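Local coordinates for petrobactin-binding protein YclQ (Bacillus subtilis subsp. subtilis str. 168, PDB 3GFV) that captures iron-free and ferric petrobactin, and the precursor 3,4-dihydroxybenzoic acid, for uptake of the ferric siderophore by the YclNOPQ ABC transporter, at residues H158-V163 with D198-A203; F187-K190 with I196-V199. All coordinates share one frame; numbering follows the deposited sequence. Where two conformers were deposited one is given.

Interaction 1. Residues H158-V163 with D198-A203; sequences HSIADV and DVFGVA
Ile-160 meets Val-199 and Phe-200 where the long helix 146-170 passes beside the turn that follows helix 195-198. Helix 146-170 links the two lobes of this periplasmic binding protein, and the turn belongs to the C-terminal lobe. Ile-160 uses all its outer carbons. CD1 of Ile-160 reaches CG1 of Val-199 at 3.6 Å. CG2 of Ile-160 lies 3.5 Å from the backbone O of Val-199, a contact of methyl against carbonyl. CG1 of Ile-160 lies at the edge of the Phe-200 ring, near its plane, with CE1 the nearest ring atom at 4.3 Å. On the other side of the contact, Val-199 presents its CG1 to this isoleucine because that methyl stands opposite the backbone N (chi1 178°).

Nearly one turn further along, Val-163 points at the second segment. Its CG1 sits between the backbone N and the carbonyl carbon (chi1 70°) and packs 3.9 Å from CB of Phe-200. The same methyl is 4.0 Å from CD1 of that ring, which it approaches obliquely. Gly-201, next to Phe-200, has positive phi and turns the chain toward strand 203-204.

Around this patch, helix 281-296 packs on Phe-200 and Ile-160 through Ile-288. Met-129 of helix 128-142 touches Ile-160 and Val-199.

The side-chain chemistry is entirely aliphatic and aromatic, and Val-163, Val-199 and Phe-200 are buried. The linking helix is therefore probably held to the turn by apolar packing and exclusion of water, not by directed polar bonds between these two segments.

Interaction 2. Residues F187-K190 with I196-V199; sequences FGPK and IHDV
Asp-198 takes the backbone N-H of Lys-190 on OD2, at 2.7 Å from N to OD2. The acceptor is the syn lone pair, on the side of the other carboxylate oxygen, and the N-H...O angle is 155°. Lys-190 is the second corner of a type II turn. Pro-189 is the first corner, and the positive phi of Lys-190 (75°) fits its place. The turn lies in the C-terminal lobe of the periplasmic binding protein fold, between strand 183-187 and helix 195-198. Gly-188 O is hydrogen-bonded to Ser-191 OG within the same bend.

The Lys-190 side chain leaves its CA away from the helix, then bends back at chi2 and chi4. This brings NZ to 3.7 Å from OD1 of Asp-198, a long salt bridge. The carboxylate thus meets the main chain with one oxygen and, more loosely, the ammonium with the other.

A water joins the other end of the contact. It donates to Phe-187 O at 2.6 Å and is hydrogen-bonded to His-197 NE2 at 2.8 Å. ND1 of the same ring is bonded to Val-202 O, so both ring nitrogens have partners and the rotation of the imidazole is probably fixed.

Packing fills in between these bonds. The side chains of Pro-189 and His-197 both touch Pro-204 of strand 203-204. The imidazole approaches the Gly-188 to Pro-189 peptide obliquely, with CD2 of His-197 4.0 Å from Pro-189 N. Beside it, CB of Pro-189 lies 3.3 Å from OD1 of Asp-198.

How the interactions relate
From the N terminus, helix 146-170 comes first and supplies 158-163. The chain then runs through strands 173-180 and 183-187 to the turn 187-190. Helix 195-198 follows and leads through 198-203 into strand 203-204. Interaction 2 closes the short loop between strand 183-187 and helix 195-198, and nests inside the longer one closed by interaction 1. Their second segments overlap at Asp-198 and Val-199. Asp-198 works in interaction 2, while Val-199 works in interaction 1. The two also touch directly, through the backbone bond of Val-202 with Ile-196. Together they tie the linking helix and the strand 183-187 loop to consecutive residues at the C-terminal end of helix 195-198 and just beyond it.

Interaction 1. Residues H158-V163 with D198-A203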
# COMPACT_ATOMS: atom_id res chain seq x y z
N HIS A 158 11.35 -14.40 0.27
CA HIS A 158 12.73 -14.49 0.76
C HIS A 158 13.14 -13.21 1.48
O HIS A 158 13.80 -13.26 2.52
CB HIS A 158 13.69 -14.76 -0.40
CG HIS A 158 15.14 -14.77 -0.01
ND1 HIS A 158 15.85 -15.94 0.18
CD2 HIS A 158 16.01 -13.76 0.21
CE1 HIS A 158 17.10 -15.64 0.50
NE2 HIS A 158 17.22 -14.33 0.53
N SER A 159 12.77 -12.07 0.90
CA SER A 159 13.06 -10.76 1.50
C SER A 159 12.28 -10.59 2.79
O SER A 159 12.80 -10.04 3.78
CB SER A 159 12.68 -9.62 0.54
OG SER A 159 13.50 -9.66 -0.62
N ILE A 160 11.04 -11.06 2.80
CA ILE A 160 10.22 -11.00 4.02
C ILE A 160 10.83 -11.86 5.14
O ILE A 160 10.91 -11.43 6.31
CB ILE A 160 8.77 -11.43 3.74
CG1 ILE A 160 8.03 -10.31 2.98
CG2 ILE A 160 8.01 -11.73 5.03
CD1 ILE A 160 6.66 -10.73 2.50
N ALA A 161 11.26 -13.07 4.80
CA ALA A 161 11.92 -13.92 5.80
C ALA A 161 13.15 -13.24 6.39
O ALA A 161 13.41 -13.32 7.60
CB ALA A 161 12.29 -15.27 5.22
N ASP A 162 13.92 -12.58 5.53
CA ASP A 162 15.12 -11.87 5.95
C ASP A 162 14.83 -10.69 6.91
O ASP A 162 15.54 -10.50 7.90
CB ASP A 162 15.91 -11.39 4.71
CG ASP A 162 17.09 -10.51 5.07
OD1 ASP A 162 18.09 -11.03 5.62
OD2 ASP A 162 17.02 -9.29 4.79
N VAL A 163 13.80 -9.90 6.62
CA VAL A 163 13.48 -8.78 7.50
C VAL A 163 12.90 -9.28 8.82
O VAL A 163 13.18 -8.74 9.89
CB VAL A 163 12.56 -7.71 6.86
CG1 VAL A 163 11.15 -8.25 6.68
CG2 VAL A 163 12.52 -6.42 7.73
N ASP A 198 2.64 -7.87 11.21
CA ASP A 198 2.03 -9.14 10.81
C ASP A 198 2.89 -9.89 9.80
O ASP A 198 2.87 -11.12 9.74
CB ASP A 198 0.65 -8.89 10.20
CG ASP A 198 -0.29 -8.18 11.16
OD1 ASP A 198 -0.20 -8.43 12.39
OD2 ASP A 198 -1.11 -7.38 10.70
N VAL A 199 3.64 -9.14 9.00
CA VAL A 199 4.38 -9.73 7.89
C VAL A 199 5.87 -9.61 8.14
O VAL A 199 6.60 -10.59 8.04
CB VAL A 199 4.00 -9.04 6.57
CG1 VAL A 199 4.80 -9.61 5.42
CG2 VAL A 199 2.51 -9.22 6.30
N PHE A 200 6.32 -8.40 8.52
CA PHE A 200 7.74 -8.13 8.66
C PHE A 200 8.28 -8.54 10.03
O PHE A 200 9.49 -8.48 10.25
CB PHE A 200 8.08 -6.65 8.43
CG PHE A 200 7.66 -6.13 7.08
CD1 PHE A 200 7.42 -7.01 6.04
CD2 PHE A 200 7.52 -4.76 6.86
CE1 PHE A 200 7.02 -6.53 4.80
CE2 PHE A 200 7.13 -4.25 5.61
CZ PHE A 200 6.88 -5.14 4.58
N GLY A 201 7.39 -8.89 10.95
CA GLY A 201 7.83 -9.50 12.20
C GLY A 201 8.25 -8.58 13.34
O GLY A 201 8.79 -9.04 14.35
N VAL A 202 8.02 -7.27 13.19
CA VAL A 202 8.38 -6.33 14.26
C VAL A 202 7.45 -6.55 15.45
O VAL A 202 6.23 -6.55 15.31
CB VAL A 202 8.33 -4.83 13.79
CG1 VAL A 202 8.59 -3.87 14.97
CG2 VAL A 202 9.35 -4.59 12.63
N ALA A 203 8.01 -6.77 16.64
CA ALA A 203 7.15 -6.94 17.81
C ALA A 203 6.37 -5.63 18.09
O ALA A 203 6.97 -4.56 18.14
CB ALA A 203 7.99 -7.31 19.03

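Interaction 2. Residues F187-K190 with I196-V199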
# COMPACT_ATOMS: atom_id res chain seq x y z
N PHE A 187 -1.30 2.46 14.67
CA PHE A 187 -1.65 1.31 13.86
C PHE A 187 -0.93 0.09 14.41
O PHE A 187 0.30 0.10 14.57
CB PHE A 187 -1.20 1.57 12.43
CG PHE A 187 -1.99 2.63 11.74
CD1 PHE A 187 -3.11 2.28 10.98
CD2 PHE A 187 -1.63 3.98 11.83
CE1 PHE A 187 -3.86 3.26 10.33
CE2 PHE A 187 -2.37 4.96 11.19
CZ PHE A 187 -3.48 4.60 10.43
N GLY A 188 -1.71 -0.95 14.71
CA GLY A 188 -1.14 -2.18 15.21
C GLY A 188 -1.46 -3.33 14.28
O GLY A 188 -1.82 -3.12 13.11
N PRO A 189 -1.32 -4.55 14.79
CA PRO A 189 -1.61 -5.74 13.98
C PRO A 189 -2.97 -5.67 13.30
O PRO A 189 -3.94 -5.21 13.90
CB PRO A 189 -1.57 -6.88 15.01
CG PRO A 189 -0.62 -6.40 16.06
CD PRO A 189 -0.95 -4.90 16.18
N LYS A 190 -3.02 -6.10 12.04
CA LYS A 190 -4.27 -6.23 11.26
C LYS A 190 -4.82 -4.89 10.80
O LYS A 190 -5.83 -4.84 10.10
CB LYS A 190 -5.33 -6.99 12.06
CG LYS A 190 -4.85 -8.31 12.64
CD LYS A 190 -4.86 -9.42 11.63
CE LYS A 190 -4.46 -10.76 12.26
NZ LYS A 190 -3.00 -10.83 12.59
N ILE A 196 3.77 -4.28 9.14
CA ILE A 196 5.07 -4.09 9.78
C ILE A 196 5.22 -5.11 10.91
O ILE A 196 6.31 -5.65 11.13
CB ILE A 196 5.22 -2.64 10.27
CG1 ILE A 196 5.47 -1.72 9.06
CG2 ILE A 196 6.36 -2.54 11.27
CD1 ILE A 196 5.30 -0.20 9.35
N HIS A 197 4.11 -5.41 11.57
CA HIS A 197 4.08 -6.47 12.59
C HIS A 197 3.69 -7.84 12.04
O HIS A 197 4.33 -8.86 12.36
CB HIS A 197 3.11 -6.09 13.70
CG HIS A 197 3.34 -4.73 14.25
ND1 HIS A 197 4.49 -4.39 14.93
CD2 HIS A 197 2.57 -3.61 14.23
CE1 HIS A 197 4.42 -3.12 15.30
NE2 HIS A 197 3.26 -2.63 14.88
N ASP A 198 2.64 -7.87 11.21
CA ASP A 198 2.03 -9.14 10.81
C ASP A 198 2.89 -9.89 9.80
O ASP A 198 2.87 -11.12 9.74
CB ASP A 198 0.65 -8.89 10.20
CG ASP A 198 -0.29 -8.18 11.16
OD1 ASP A 198 -0.20 -8.43 12.39
OD2 ASP A 198 -1.11 -7.38 10.70
N VAL A 199 3.64 -9.14 9.00
CA VAL A 199 4.38 -9.73 7.89
C VAL A 199 5.87 -9.61 8.14
O VAL A 199 6.60 -10.59 8.04
CB VAL A 199 4.00 -9.04 6.57
CG1 VAL A 199 4.80 -9.61 5.42
CG2 VAL A 199 2.51 -9.22 6.30
O HOH W 1 2.28 -0.33 16.16